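Local coordinates for protein alkyl hydroperoxide reductase E (Mycobacterium tuberculosis, PDB 5C04) that probably reduces hydrogen peroxide, organic hydroperoxides and peroxynitrite as a mycoredoxin-dependent thiol peroxidase of the peroxiredoxin family, at residues D11-D16 with L21-G26; L35-L40 with Y105-E110; I45-L50 with K79-Q84; I70-P75 with W96-V101. The protein carries 1 engineered substitution. All coordinates share one frame; numbering follows the deposited sequence.

Interaction 1: residues D11-D16 with L21-G26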
loop_
_atom_site.group_PDB
_atom_site.type_symbol
_atom_site.label_atom_id
_atom_site.label_comp_id
_atom_site.label_asym_id
_atom_site.label_seq_id
_atom_site.Cartn_x
_atom_site.Cartn_y
_atom_site.Cartn_z
ATOM N N ASP A 11 -21.438 -2.302 7.640
ATOM C CA ASP A 11 -20.592 -1.739 8.690
ATOM C C ASP A 11 -19.135 -2.076 8.401
ATOM O O ASP A 11 -18.808 -3.048 7.708
ATOM C CB ASP A 11 -20.919 -2.269 10.095
ATOM C CG ASP A 11 -20.502 -1.277 11.222
ATOM O OD1 ASP A 11 -20.026 -0.141 10.940
ATOM O OD2 ASP A 11 -20.700 -1.635 12.412
ATOM N N PHE A 12 -18.277 -1.236 8.941
ATOM C CA PHE A 12 -16.857 -1.489 8.876
ATOM C C PHE A 12 -16.151 -0.850 10.042
ATOM O O PHE A 12 -16.638 0.119 10.612
ATOM C CB PHE A 12 -16.246 -0.995 7.544
ATOM C CG PHE A 12 -16.387 0.504 7.290
ATOM C CD1 PHE A 12 -15.602 1.427 7.968
ATOM C CD2 PHE A 12 -17.300 0.982 6.353
ATOM C CE1 PHE A 12 -15.727 2.793 7.731
ATOM C CE2 PHE A 12 -17.424 2.343 6.105
ATOM C CZ PHE A 12 -16.635 3.252 6.787
ATOM N N THR A 13 -14.979 -1.406 10.356
ATOM C CA THR A 13 -14.057 -0.799 11.297
ATOM C C THR A 13 -12.675 -0.806 10.656
ATOM O O THR A 13 -12.125 -1.889 10.392
ATOM C CB THR A 13 -13.995 -1.577 12.625
ATOM O OG1 THR A 13 -15.327 -1.777 13.142
ATOM C CG2 THR A 13 -13.149 -0.823 13.653
ATOM N N LEU A 14 -12.114 0.384 10.431
ATOM C CA LEU A 14 -10.812 0.516 9.752
ATOM C C LEU A 14 -9.909 1.499 10.487
ATOM O O LEU A 14 -10.359 2.408 11.178
ATOM C CB LEU A 14 -11.009 1.001 8.294
ATOM C CG LEU A 14 -11.799 0.084 7.360
ATOM C CD1 LEU A 14 -12.068 0.778 6.022
ATOM C CD2 LEU A 14 -11.138 -1.269 7.105
ATOM N N ARG A 15 -8.613 1.339 10.299
ATOM C CA ARG A 15 -7.643 2.275 10.824
ATOM C C ARG A 15 -7.497 3.551 10.002
ATOM O O ARG A 15 -7.384 3.495 8.762
ATOM C CB ARG A 15 -6.278 1.597 10.857
ATOM C CG ARG A 15 -6.232 0.283 11.608
ATOM C CD ARG A 15 -5.688 0.506 12.999
ATOM N NE ARG A 15 -5.705 -0.737 13.743
ATOM C CZ ARG A 15 -5.790 -0.809 15.060
ATOM N NH1 ARG A 15 -5.867 0.305 15.786
ATOM N NH2 ARG A 15 -5.824 -1.993 15.642
ATOM N N ASP A 16 -7.428 4.699 10.669
ATOM C CA ASP A 16 -7.063 5.947 9.998
ATOM C C ASP A 16 -5.557 6.167 9.970
ATOM O O ASP A 16 -4.785 5.300 10.432
ATOM C CB ASP A 16 -7.850 7.164 10.581
ATOM C CG ASP A 16 -7.386 7.597 11.977
ATOM O OD1 ASP A 16 -6.296 7.189 12.465
ATOM O OD2 ASP A 16 -8.140 8.397 12.604
ATOM N N LEU A 21 -9.063 3.756 15.338
ATOM C CA LEU A 21 -10.133 2.975 14.750
ATOM C C LEU A 21 -11.345 3.839 14.466
ATOM O O LEU A 21 -11.836 4.532 15.356
ATOM C CB LEU A 21 -10.537 1.830 15.656
ATOM C CG LEU A 21 -9.460 0.757 15.841
ATOM C CD1 LEU A 21 -9.904 -0.241 16.882
ATOM C CD2 LEU A 21 -9.179 0.084 14.506
ATOM N N VAL A 22 -11.847 3.744 13.243
ATOM C CA VAL A 22 -13.045 4.465 12.824
ATOM C C VAL A 22 -14.079 3.438 12.406
ATOM O O VAL A 22 -13.797 2.560 11.610
ATOM C CB VAL A 22 -12.717 5.369 11.637
ATOM C CG1 VAL A 22 -13.987 6.003 11.078
ATOM C CG2 VAL A 22 -11.707 6.432 12.033
ATOM N N THR A 23 -15.288 3.529 12.982
ATOM C CA THR A 23 -16.377 2.617 12.618
ATOM C C THR A 23 -17.481 3.445 11.976
ATOM O O THR A 23 -17.692 4.587 12.357
ATOM C CB THR A 23 -16.903 1.828 13.844
ATOM O OG1 THR A 23 -15.907 0.900 14.277
ATOM C CG2 THR A 23 -18.197 1.050 13.535
ATOM N N LEU A 24 -18.163 2.879 10.983
ATOM C CA LEU A 24 -19.271 3.599 10.324
ATOM C C LEU A 24 -20.434 3.824 11.311
ATOM O O LEU A 24 -21.006 4.920 11.384
ATOM C CB LEU A 24 -19.780 2.816 9.115
ATOM C CG LEU A 24 -20.914 3.464 8.300
ATOM C CD1 LEU A 24 -20.459 4.781 7.709
ATOM C CD2 LEU A 24 -21.442 2.547 7.206
ATOM N N ARG A 25 -20.759 2.773 12.057
ATOM C CA ARG A 25 -21.900 2.802 13.006
ATOM C C ARG A 25 -21.788 3.896 14.066
ATOM O O ARG A 25 -22.823 4.411 14.539
ATOM C CB ARG A 25 -22.032 1.439 13.675
ATOM C CG ARG A 25 -23.312 1.238 14.469
ATOM C CD ARG A 25 -23.501 -0.236 14.746
ATOM N NE ARG A 25 -23.981 -0.945 13.556
ATOM C CZ ARG A 25 -25.247 -1.317 13.345
ATOM N NH1 ARG A 25 -26.190 -1.056 14.234
ATOM N NH2 ARG A 25 -25.568 -1.962 12.232
ATOM N N GLY A 26 -20.562 4.249 14.445
ATOM C CA GLY A 26 -20.302 5.367 15.361
ATOM C C GLY A 26 -21.031 6.662 15.023
ATOM O O GLY A 26 -21.364 7.443 15.915
#
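Leu14 and Val22 face each other as the hydrogen-bonded pair of an antiparallel beta hairpin, strand 13-16 against strand 21-23. Each backbone N-H is used: Leu14 N donates to Val22 O at 3.0 Å and Val22 N to Leu14 O at 2.9 Å, both nearly straight. The bonding continues beyond the second strand, where Leu24 N reaches Phe12 O in the carbonyl plane; that oxygen also receives a CA-H...O contact from Thr23.

In the non-hydrogen-bonded pair Thr13/Thr23 the hydroxyls bond to each other in the conformer of Thr23 given here, one of two, with 3.0 Å between Thr13 OG1 and Thr23 OG1. In that conformer OG1 of both threonines lies anti to the carbonyl carbon (chi1 -52° and -69°), which brings the two oxygens together on one face of the sheet. Asp11 holds Arg25 twice. Its OD1 accepts from Arg25 N at 3.2 Å on the syn side, 33° out of the carboxylate plane, while OD2 makes a long salt bridge of 3.5 Å to Arg25 NE at the guanidinium edge. Within its own segment, OD1 also takes a weak bond from Phe12 N.

Leu21 CD2 lies over one face of the Arg15 guanidinium, 3.5 Å from Arg15 CZ, and NH1 of that group bonds to Gln19 O in the turn. Leu24 CB sits over the Phe12 ring, 4.0 Å from its centroid, a CH-pi contact.

Strand 13-16 pairs along its other edge with strand 91-93, joining the hairpin to the main sheet. Phe12 and Leu14 touch Val101 of helix 100-104, and Leu24 meets Val33 of strand 32-37.

Interaction 2: residues L35-L40 with Y105-E110; sequences LVFHPL and YGVFNE. Engineered in segment 35-40: His38 (natural residue Phe).
Phe37 lies with one ring face under Val107 CG2, a CH-pi contact in which the methyl stands 4.0 Å from the ring centroid and 14° off the ring normal. The nearest carbon of the ring to that methyl is Phe37 CG, at 3.9 Å, which places the overlap near the root of the ring. Val107 presents this branch because CG2 sits between its own backbone N and carbonyl carbon.

The far end of the Phe37 ring goes to Tyr105: Phe37 CZ is 3.8 Å from Tyr105 CD1, and the ring planes, 47° apart, form an oblique aromatic pair with centroids separated by 5.4 Å. Leu35, two residues back and on the same side of strand 32-37, sets CD1 3.6 Å from Tyr105 CE2. Gly106 follows helix 100-104 with positive phi in a Schellman motif, and its sequence neighbours Tyr105 and Val107 both point toward the strand.

This places the C-terminal end of the helix against the central sheet of the thioredoxin fold, with Phe120 of strand 114-122 touching both Tyr105 and Val107. The tyrosine hydroxyl is satisfied by Pro10 O. The closest approaches among the four buried residues are all carbon to carbon, which implies that dispersion and exclusion of water hold the contact.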
loop_
_atom_site.group_PDB
_atom_site.type_symbol
_atom_site.label_atom_id
_atom_site.label_comp_id
_atom_site.label_asym_id
_atom_site.label_seq_id
_atom_site.Cartn_x
_atom_site.Cartn_y
_atom_site.Cartn_z
ATOM N N LEU A 35 -18.715 8.739 2.104
ATOM C CA LEU A 35 -17.636 7.733 1.897
ATOM C C LEU A 35 -17.028 7.942 0.530
ATOM O O LEU A 35 -17.717 7.779 -0.494
ATOM C CB LEU A 35 -18.199 6.315 1.955
ATOM C CG LEU A 35 -18.922 5.934 3.249
ATOM C CD1 LEU A 35 -19.433 4.513 3.164
ATOM C CD2 LEU A 35 -18.032 6.120 4.463
ATOM N N VAL A 36 -15.742 8.328 0.509
ATOM C CA VAL A 36 -15.017 8.574 -0.742
ATOM C C VAL A 36 -13.970 7.455 -0.934
ATOM O O VAL A 36 -12.830 7.533 -0.444
ATOM C CB VAL A 36 -14.358 9.972 -0.774
ATOM C CG1 VAL A 36 -13.687 10.209 -2.129
ATOM C CG2 VAL A 36 -15.408 11.075 -0.458
ATOM N N PHE A 37 -14.383 6.418 -1.636
ATOM C CA PHE A 37 -13.425 5.354 -2.050
ATOM C C PHE A 37 -12.554 5.905 -3.154
ATOM O O PHE A 37 -13.037 6.619 -4.036
ATOM C CB PHE A 37 -14.166 4.110 -2.537
ATOM C CG PHE A 37 -14.868 3.352 -1.442
ATOM C CD1 PHE A 37 -16.175 3.665 -1.067
ATOM C CD2 PHE A 37 -14.243 2.291 -0.805
ATOM C CE1 PHE A 37 -16.833 2.945 -0.074
ATOM C CE2 PHE A 37 -14.898 1.560 0.182
ATOM C CZ PHE A 37 -16.179 1.899 0.552
ATOM N N HIS A 38 -11.266 5.552 -3.152
ATOM C CA HIS A 38 -10.402 5.993 -4.241
ATOM C C HIS A 38 -9.243 5.024 -4.430
ATOM O O HIS A 38 -8.884 4.308 -3.488
ATOM C CB HIS A 38 -9.918 7.423 -4.044
ATOM C CG HIS A 38 -8.981 7.574 -2.914
ATOM N ND1 HIS A 38 -7.614 7.566 -3.107
ATOM C CD2 HIS A 38 -9.180 7.633 -1.575
ATOM C CE1 HIS A 38 -7.019 7.664 -1.937
ATOM N NE2 HIS A 38 -7.932 7.711 -0.997
ATOM N N PRO A 39 -8.684 4.984 -5.649
ATOM C CA PRO A 39 -7.596 4.066 -5.955
ATOM C C PRO A 39 -6.330 4.085 -5.077
ATOM O O PRO A 39 -6.043 3.087 -4.406
ATOM C CB PRO A 39 -7.265 4.421 -7.409
ATOM C CG PRO A 39 -8.567 4.788 -7.993
ATOM C CD PRO A 39 -9.333 5.473 -6.874
ATOM N N LEU A 40 -5.554 5.167 -5.085
ATOM C CA LEU A 40 -4.219 5.108 -4.512
ATOM C C LEU A 40 -3.673 6.457 -4.104
ATOM O O LEU A 40 -3.660 7.413 -4.896
ATOM C CB LEU A 40 -3.219 4.519 -5.509
ATOM C CG LEU A 40 -3.236 3.003 -5.801
ATOM C CD1 LEU A 40 -2.228 2.679 -6.908
ATOM C CD2 LEU A 40 -2.972 2.205 -4.535
ATOM N N TYR A 105 -18.978 -2.932 -0.565
ATOM C CA TYR A 105 -19.744 -1.855 -1.178
ATOM C C TYR A 105 -19.898 -2.025 -2.688
ATOM O O TYR A 105 -20.602 -1.226 -3.319
ATOM C CB TYR A 105 -19.142 -0.466 -0.821
ATOM C CG TYR A 105 -19.538 0.018 0.559
ATOM C CD1 TYR A 105 -18.949 -0.492 1.721
ATOM C CD2 TYR A 105 -20.556 0.975 0.711
ATOM C CE1 TYR A 105 -19.342 -0.070 2.991
ATOM C CE2 TYR A 105 -20.932 1.428 1.967
ATOM C CZ TYR A 105 -20.350 0.879 3.107
ATOM O OH TYR A 105 -20.705 1.285 4.373
ATOM N N GLY A 106 -19.260 -3.047 -3.257
ATOM C CA GLY A 106 -19.351 -3.349 -4.677
ATOM C C GLY A 106 -18.537 -2.444 -5.569
ATOM O O GLY A 106 -18.815 -2.309 -6.752
ATOM N N VAL A 107 -17.485 -1.836 -5.018
ATOM C CA VAL A 107 -16.700 -0.878 -5.796
ATOM C C VAL A 107 -15.221 -1.239 -5.887
ATOM O O VAL A 107 -14.399 -0.363 -6.152
ATOM C CB VAL A 107 -16.865 0.560 -5.249
ATOM C CG1 VAL A 107 -18.314 1.004 -5.364
ATOM C CG2 VAL A 107 -16.387 0.659 -3.813
ATOM N N PHE A 108 -14.898 -2.508 -5.696
ATOM C CA PHE A 108 -13.503 -2.952 -5.806
ATOM C C PHE A 108 -13.217 -3.321 -7.255
ATOM O O PHE A 108 -14.064 -3.965 -7.932
ATOM C CB PHE A 108 -13.256 -4.120 -4.863
ATOM C CG PHE A 108 -11.810 -4.553 -4.764
ATOM C CD1 PHE A 108 -10.837 -3.708 -4.241
ATOM C CD2 PHE A 108 -11.440 -5.836 -5.150
ATOM C CE1 PHE A 108 -9.519 -4.158 -4.108
ATOM C CE2 PHE A 108 -10.121 -6.273 -5.029
ATOM C CZ PHE A 108 -9.170 -5.416 -4.534
ATOM N N ASN A 109 -12.017 -2.950 -7.724
ATOM C CA ASN A 109 -11.508 -3.323 -9.024
ATOM C C ASN A 109 -10.644 -4.570 -8.861
ATOM O O ASN A 109 -9.453 -4.493 -8.516
ATOM C CB ASN A 109 -10.712 -2.166 -9.626
ATOM C CG ASN A 109 -10.378 -2.358 -11.088
ATOM O OD1 ASN A 109 -9.844 -3.390 -11.486
ATOM N ND2 ASN A 109 -10.682 -1.350 -11.898
ATOM N N GLU A 110 -11.250 -5.738 -9.090
ATOM C CA GLU A 110 -10.578 -7.027 -8.897
ATOM C C GLU A 110 -9.336 -7.233 -9.754
ATOM O O GLU A 110 -8.409 -7.909 -9.326
ATOM C CB GLU A 110 -11.560 -8.190 -9.172
ATOM C CG GLU A 110 -12.642 -8.347 -8.120
ATOM C CD GLU A 110 -12.134 -8.955 -6.818
ATOM O OE1 GLU A 110 -10.982 -9.458 -6.781
ATOM O OE2 GLU A 110 -12.908 -8.933 -5.827
#

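Interaction 3: residues I45-L50 with K79-Q84; sequences ICQGEL and KIWATQ
Trp81 reaches from helix 75-85 to helix 44-55, which carries the peroxidatic cysteine of the peroxiredoxin thioredoxin fold; Cys46 is assigned as the active-site residue by similarity. The segment axes come no closer than 12.5 Å, too far apart for backbone contact, and the indole fills the distance.

Its first shell comprises three residues spaced along one side of helix 44-55. Gln47 leaves that helix with CG anti to the backbone N and bends at chi2 (82°), which carries the amide to the indole nitrogen. There Gln47 OE1 accepts from Trp81 NE1, with an N-H...O angle of 164°. Leu50 CD1 rests 3.7 Å from Trp81 CZ3 at the six-membered ring, and Cys46 CB approaches Trp81 CH2 more loosely, at 4.2 Å.

In the second shell, Gln47 NE2 is bonded to Asp51 OD1 and to Ser85 OG, an arrangement that helps to set the amide's rotation and turn OE1 to the indole. Ser85 OG also bonds to Trp81 O, linking the glutamine amide to the backbone of the tryptophan's own helix. Phe42 and Phe87 pack against the tryptophan, Phe87 edge-to-face.

Farther out, Gln84 bonds to Gln84 of the second subunit, so the tryptophan-bearing helix also belongs to the dimer interface. At the centre of the contact, the 2.7 Å bond from Trp81 NE1 to Gln47 OE1 treats its two groups differently: the oxygen lies close to the indole plane, whereas the nitrogen stands above the amide plane, 39° out of it and not on a lone pair.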
loop_
_atom_site.group_PDB
_atom_site.type_symbol
_atom_site.label_atom_id
_atom_site.label_comp_id
_atom_site.label_asym_id
_atom_site.label_seq_id
_atom_site.Cartn_x
_atom_site.Cartn_y
_atom_site.Cartn_z
ATOM N N ILE A 45 -4.922 11.734 -10.184
ATOM C CA ILE A 45 -6.349 11.989 -10.093
ATOM C C ILE A 45 -6.820 11.941 -8.624
ATOM O O ILE A 45 -7.557 12.822 -8.177
ATOM C CB ILE A 45 -7.199 11.079 -10.992
ATOM C CG1 ILE A 45 -6.834 11.339 -12.465
ATOM C CG2 ILE A 45 -8.676 11.307 -10.737
ATOM C CD1 ILE A 45 -7.507 10.352 -13.392
ATOM N N CYS A 46 -6.378 10.950 -7.860
ATOM C CA CYS A 46 -6.726 10.880 -6.431
ATOM C C CYS A 46 -6.276 12.145 -5.707
ATOM O O CYS A 46 -7.004 12.652 -4.872
ATOM C CB CYS A 46 -6.099 9.650 -5.777
ATOM S SG CYS A 46 -6.807 8.080 -6.363
ATOM N N GLN A 47 -5.078 12.637 -6.005
ATOM C CA GLN A 47 -4.582 13.882 -5.413
ATOM C C GLN A 47 -5.526 15.036 -5.738
ATOM O O GLN A 47 -5.895 15.816 -4.845
ATOM C CB GLN A 47 -3.161 14.208 -5.908
ATOM C CG GLN A 47 -2.563 15.405 -5.149
ATOM C CD GLN A 47 -1.984 14.985 -3.833
ATOM O OE1 GLN A 47 -1.120 14.103 -3.782
ATOM N NE2 GLN A 47 -2.484 15.557 -2.737
ATOM N N GLY A 48 -5.947 15.143 -6.970
ATOM C CA GLY A 48 -6.840 16.219 -7.360
ATOM C C GLY A 48 -8.147 16.140 -6.613
ATOM O O GLY A 48 -8.697 17.170 -6.189
ATOM N N GLU A 49 -8.714 14.941 -6.527
ATOM C CA GLU A 49 -10.015 14.779 -5.864
ATOM C C GLU A 49 -9.923 15.096 -4.386
ATOM O O GLU A 49 -10.771 15.826 -3.861
ATOM C CB GLU A 49 -10.585 13.378 -6.067
ATOM C CG GLU A 49 -10.832 12.998 -7.521
ATOM C CD GLU A 49 -11.773 11.817 -7.628
ATOM O OE1 GLU A 49 -11.359 10.726 -7.180
ATOM O OE2 GLU A 49 -12.949 11.980 -8.096
ATOM N N LEU A 50 -8.932 14.573 -3.691
ATOM C CA LEU A 50 -8.822 14.862 -2.256
ATOM C C LEU A 50 -8.357 16.291 -1.987
ATOM O O LEU A 50 -8.727 16.853 -0.973
ATOM C CB LEU A 50 -7.988 13.809 -1.527
ATOM C CG LEU A 50 -8.639 12.423 -1.405
ATOM C CD1 LEU A 50 -7.870 11.613 -0.353
ATOM C CD2 LEU A 50 -10.118 12.434 -1.140
ATOM N N LYS A 79 -0.592 8.481 6.342
ATOM C CA LYS A 79 -0.055 9.510 7.225
ATOM C C LYS A 79 0.869 10.482 6.501
ATOM O O LYS A 79 0.720 11.719 6.622
ATOM C CB LYS A 79 0.659 8.892 8.431
ATOM C CG LYS A 79 1.209 9.918 9.427
ATOM C CD LYS A 79 0.129 10.853 9.951
ATOM C CE LYS A 79 0.611 11.683 11.126
ATOM N NZ LYS A 79 -0.427 12.667 11.546
ATOM N N ILE A 80 1.829 9.970 5.739
ATOM C CA ILE A 80 2.734 10.824 4.977
ATOM C C ILE A 80 1.964 11.640 3.922
ATOM O O ILE A 80 2.177 12.832 3.710
ATOM C CB ILE A 80 3.862 9.994 4.315
ATOM C CG1 ILE A 80 4.759 9.344 5.380
ATOM C CG2 ILE A 80 4.653 10.851 3.341
ATOM C CD1 ILE A 80 5.479 10.305 6.300
ATOM N N TRP A 81 1.052 10.980 3.212
ATOM C CA TRP A 81 0.291 11.644 2.163
ATOM C C TRP A 81 -0.539 12.783 2.770
ATOM O O TRP A 81 -0.561 13.900 2.240
ATOM C CB TRP A 81 -0.608 10.643 1.450
ATOM C CG TRP A 81 -1.180 11.149 0.153
ATOM C CD1 TRP A 81 -0.592 11.989 -0.747
ATOM C CD2 TRP A 81 -2.470 10.832 -0.390
ATOM N NE1 TRP A 81 -1.420 12.203 -1.824
ATOM C CE2 TRP A 81 -2.583 11.501 -1.631
ATOM C CE3 TRP A 81 -3.513 10.033 0.041
ATOM C CZ2 TRP A 81 -3.713 11.397 -2.431
ATOM C CZ3 TRP A 81 -4.652 9.934 -0.754
ATOM C CH2 TRP A 81 -4.741 10.616 -1.976
ATOM N N ALA A 82 -1.189 12.495 3.898
ATOM C CA ALA A 82 -2.010 13.498 4.576
ATOM C C ALA A 82 -1.181 14.652 5.113
ATOM O O ALA A 82 -1.582 15.831 4.959
ATOM C CB ALA A 82 -2.799 12.877 5.716
ATOM N N THR A 83 -0.037 14.345 5.704
ATOM C CA THR A 83 0.848 15.409 6.206
ATOM C C THR A 83 1.342 16.306 5.073
ATOM O O THR A 83 1.269 17.540 5.158
ATOM C CB THR A 83 2.025 14.831 6.992
ATOM O OG1 THR A 83 1.509 14.121 8.114
ATOM C CG2 THR A 83 2.967 15.948 7.443
ATOM N N GLN A 84 1.835 15.710 3.993
ATOM C CA GLN A 84 2.365 16.490 2.891
ATOM C C GLN A 84 1.277 17.255 2.119
ATOM O O GLN A 84 1.541 18.304 1.512
ATOM C CB GLN A 84 3.210 15.572 1.993
ATOM C CG GLN A 84 4.444 15.058 2.721
ATOM C CD GLN A 84 5.361 14.189 1.880
ATOM O OE1 GLN A 84 5.163 14.014 0.672
ATOM N NE2 GLN A 84 6.401 13.666 2.518
#

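Interaction 4: residues I70-P75 with W96-V101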
loop_
_atom_site.group_PDB
_atom_site.type_symbol
_atom_site.label_atom_id
_atom_site.label_comp_id
_atom_site.label_asym_id
_atom_site.label_seq_id
_atom_site.Cartn_x
_atom_site.Cartn_y
_atom_site.Cartn_z
ATOM N N ILE A 70 -11.457 6.340 1.740
ATOM C CA ILE A 70 -11.069 4.922 1.927
ATOM C C ILE A 70 -10.285 4.413 0.732
ATOM O O ILE A 70 -10.721 4.547 -0.409
ATOM C CB ILE A 70 -12.330 4.041 2.084
ATOM C CG1 ILE A 70 -13.211 4.579 3.232
ATOM C CG2 ILE A 70 -11.977 2.563 2.268
ATOM C CD1 ILE A 70 -14.568 3.898 3.405
ATOM N N SER A 71 -9.138 3.783 1.002
ATOM C CA SER A 71 -8.284 3.264 -0.053
ATOM C C SER A 71 -7.544 2.057 0.493
ATOM O O SER A 71 -7.503 1.875 1.707
ATOM C CB SER A 71 -7.311 4.349 -0.482
ATOM O OG SER A 71 -6.709 4.019 -1.721
ATOM N N VAL A 72 -6.923 1.279 -0.406
ATOM C CA VAL A 72 -6.212 0.067 0.019
ATOM C C VAL A 72 -4.853 0.305 0.684
ATOM O O VAL A 72 -4.238 -0.673 1.134
ATOM C CB VAL A 72 -6.084 -0.954 -1.142
ATOM C CG1 VAL A 72 -7.451 -1.430 -1.622
ATOM C CG2 VAL A 72 -5.211 -0.425 -2.264
ATOM N N GLY A 73 -4.379 1.547 0.813
ATOM C CA GLY A 73 -3.103 1.792 1.455
ATOM C C GLY A 73 -3.150 1.622 2.955
ATOM O O GLY A 73 -4.196 1.842 3.559
ATOM N N PRO A 74 -2.028 1.260 3.572
ATOM C CA PRO A 74 -1.927 1.163 5.009
ATOM C C PRO A 74 -1.726 2.524 5.673
ATOM O O PRO A 74 -1.380 3.502 5.009
ATOM C CB PRO A 74 -0.726 0.256 5.201
ATOM C CG PRO A 74 0.161 0.593 4.058
ATOM C CD PRO A 74 -0.754 0.933 2.906
ATOM N N PRO A 75 -1.889 2.589 7.006
ATOM C CA PRO A 75 -1.820 3.903 7.636
ATOM C C PRO A 75 -0.539 4.699 7.422
ATOM O O PRO A 75 -0.627 5.885 7.266
ATOM C CB PRO A 75 -2.085 3.610 9.127
ATOM C CG PRO A 75 -2.923 2.387 9.078
ATOM C CD PRO A 75 -2.374 1.563 7.921
ATOM N N TRP A 96 -5.811 -4.869 4.788
ATOM C CA TRP A 96 -5.673 -6.305 5.040
ATOM C C TRP A 96 -6.764 -6.726 6.019
ATOM O O TRP A 96 -6.714 -6.343 7.189
ATOM C CB TRP A 96 -4.287 -6.600 5.601
ATOM C CG TRP A 96 -4.005 -8.062 5.691
ATOM C CD1 TRP A 96 -3.867 -8.822 6.826
ATOM C CD2 TRP A 96 -3.789 -8.941 4.594
ATOM N NE1 TRP A 96 -3.564 -10.120 6.493
ATOM C CE2 TRP A 96 -3.530 -10.226 5.127
ATOM C CE3 TRP A 96 -3.777 -8.776 3.215
ATOM C CZ2 TRP A 96 -3.251 -11.325 4.313
ATOM C CZ3 TRP A 96 -3.511 -9.868 2.416
ATOM C CH2 TRP A 96 -3.263 -11.119 2.960
ATOM N N PRO A 97 -7.769 -7.471 5.563
ATOM C CA PRO A 97 -7.885 -8.010 4.200
ATOM C C PRO A 97 -7.966 -6.948 3.101
ATOM O O PRO A 97 -8.633 -5.923 3.268
ATOM C CB PRO A 97 -9.189 -8.811 4.237
ATOM C CG PRO A 97 -9.947 -8.245 5.378
ATOM C CD PRO A 97 -8.947 -7.801 6.389
ATOM N N HIS A 98 -7.299 -7.224 1.985
ATOM C CA HIS A 98 -7.051 -6.239 0.914
ATOM C C HIS A 98 -8.345 -5.933 0.133
ATOM O O HIS A 98 -8.873 -6.782 -0.579
ATOM C CB HIS A 98 -5.974 -6.809 -0.009
ATOM C CG HIS A 98 -5.500 -5.885 -1.094
ATOM N ND1 HIS A 98 -4.166 -5.680 -1.373
ATOM C CD2 HIS A 98 -6.180 -5.186 -2.034
ATOM C CE1 HIS A 98 -4.040 -4.888 -2.417
ATOM N NE2 HIS A 98 -5.255 -4.558 -2.825
ATOM N N GLY A 99 -8.851 -4.699 0.267
ATOM C CA GLY A 99 -10.053 -4.327 -0.444
ATOM C C GLY A 99 -11.368 -4.905 0.076
ATOM O O GLY A 99 -12.361 -4.849 -0.648
ATOM N N ALA A 100 -11.403 -5.414 1.309
ATOM C CA ALA A 100 -12.631 -6.108 1.796
ATOM C C ALA A 100 -13.826 -5.168 1.885
ATOM O O ALA A 100 -14.937 -5.524 1.479
ATOM C CB ALA A 100 -12.378 -6.762 3.142
ATOM N N VAL A 101 -13.602 -3.966 2.423
ATOM C CA VAL A 101 -14.707 -2.988 2.546
ATOM C C VAL A 101 -15.138 -2.536 1.165
ATOM O O VAL A 101 -16.339 -2.463 0.857
ATOM C CB VAL A 101 -14.347 -1.826 3.472
ATOM C CG1 VAL A 101 -15.497 -0.826 3.531
ATOM C CG2 VAL A 101 -14.036 -2.376 4.863
#
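Val72 meets His98 through its whole branched end. Starting at the base, Val72 CB lies 4.1 Å from His98 NE2. Of the two methyls, Val72 CG1 comes closest, 4.0 Å from His98 CD2, and it is equally near the backbone at Gly99 N. Val72 CG2 adds a looser approach to His98 NE2 at 4.2 Å. With CG1 anti to the carbonyl carbon (chi1 -62°), that methyl is directed into the corner between the imidazole and the following peptide. The methyl's approach to the ring is oblique, and the contact is van der Waals in kind.

Val72 directly follows strand 65-71 of the thioredoxin fold, in the loop leading to helix 75-85, where Pro74 is the N-cap residue. Its partners belong to a type II beta turn, Pro97 to Ala100, entered through a cis peptide bond before Pro97. Gly99, with phi 74°, is in turn the N-cap of helix 100-104.

The imidazole's two nitrogens are both bonded: NE2 to Gly113 O, and ND1 to ND1 of His98 in the second subunit. Phe95 of that subunit packs on Val72.

From the N terminus, interaction 1 closes first, a short hairpin of four intervening residues completed before any other contact opens. The chain then enters strand 32-37, where interaction 2 opens, and it closes when residues 105-110 are reached; interactions 3 and 4 both fall inside that loop. These two cross, since 45-50, 70-75, 79-84 and 96-101 alternate in sequence. Interaction 3 ties the active-site helix to helix 75-85, interaction 4 ties the end of strand 65-71 to the start of helix 100-104, and interaction 2 anchors that helix's other end on the sheet. Leu24 and Phe12 touch Tyr105, joining interactions 1 and 2, while Val36 O and Ile70 N probably bond, joining 2 and 4.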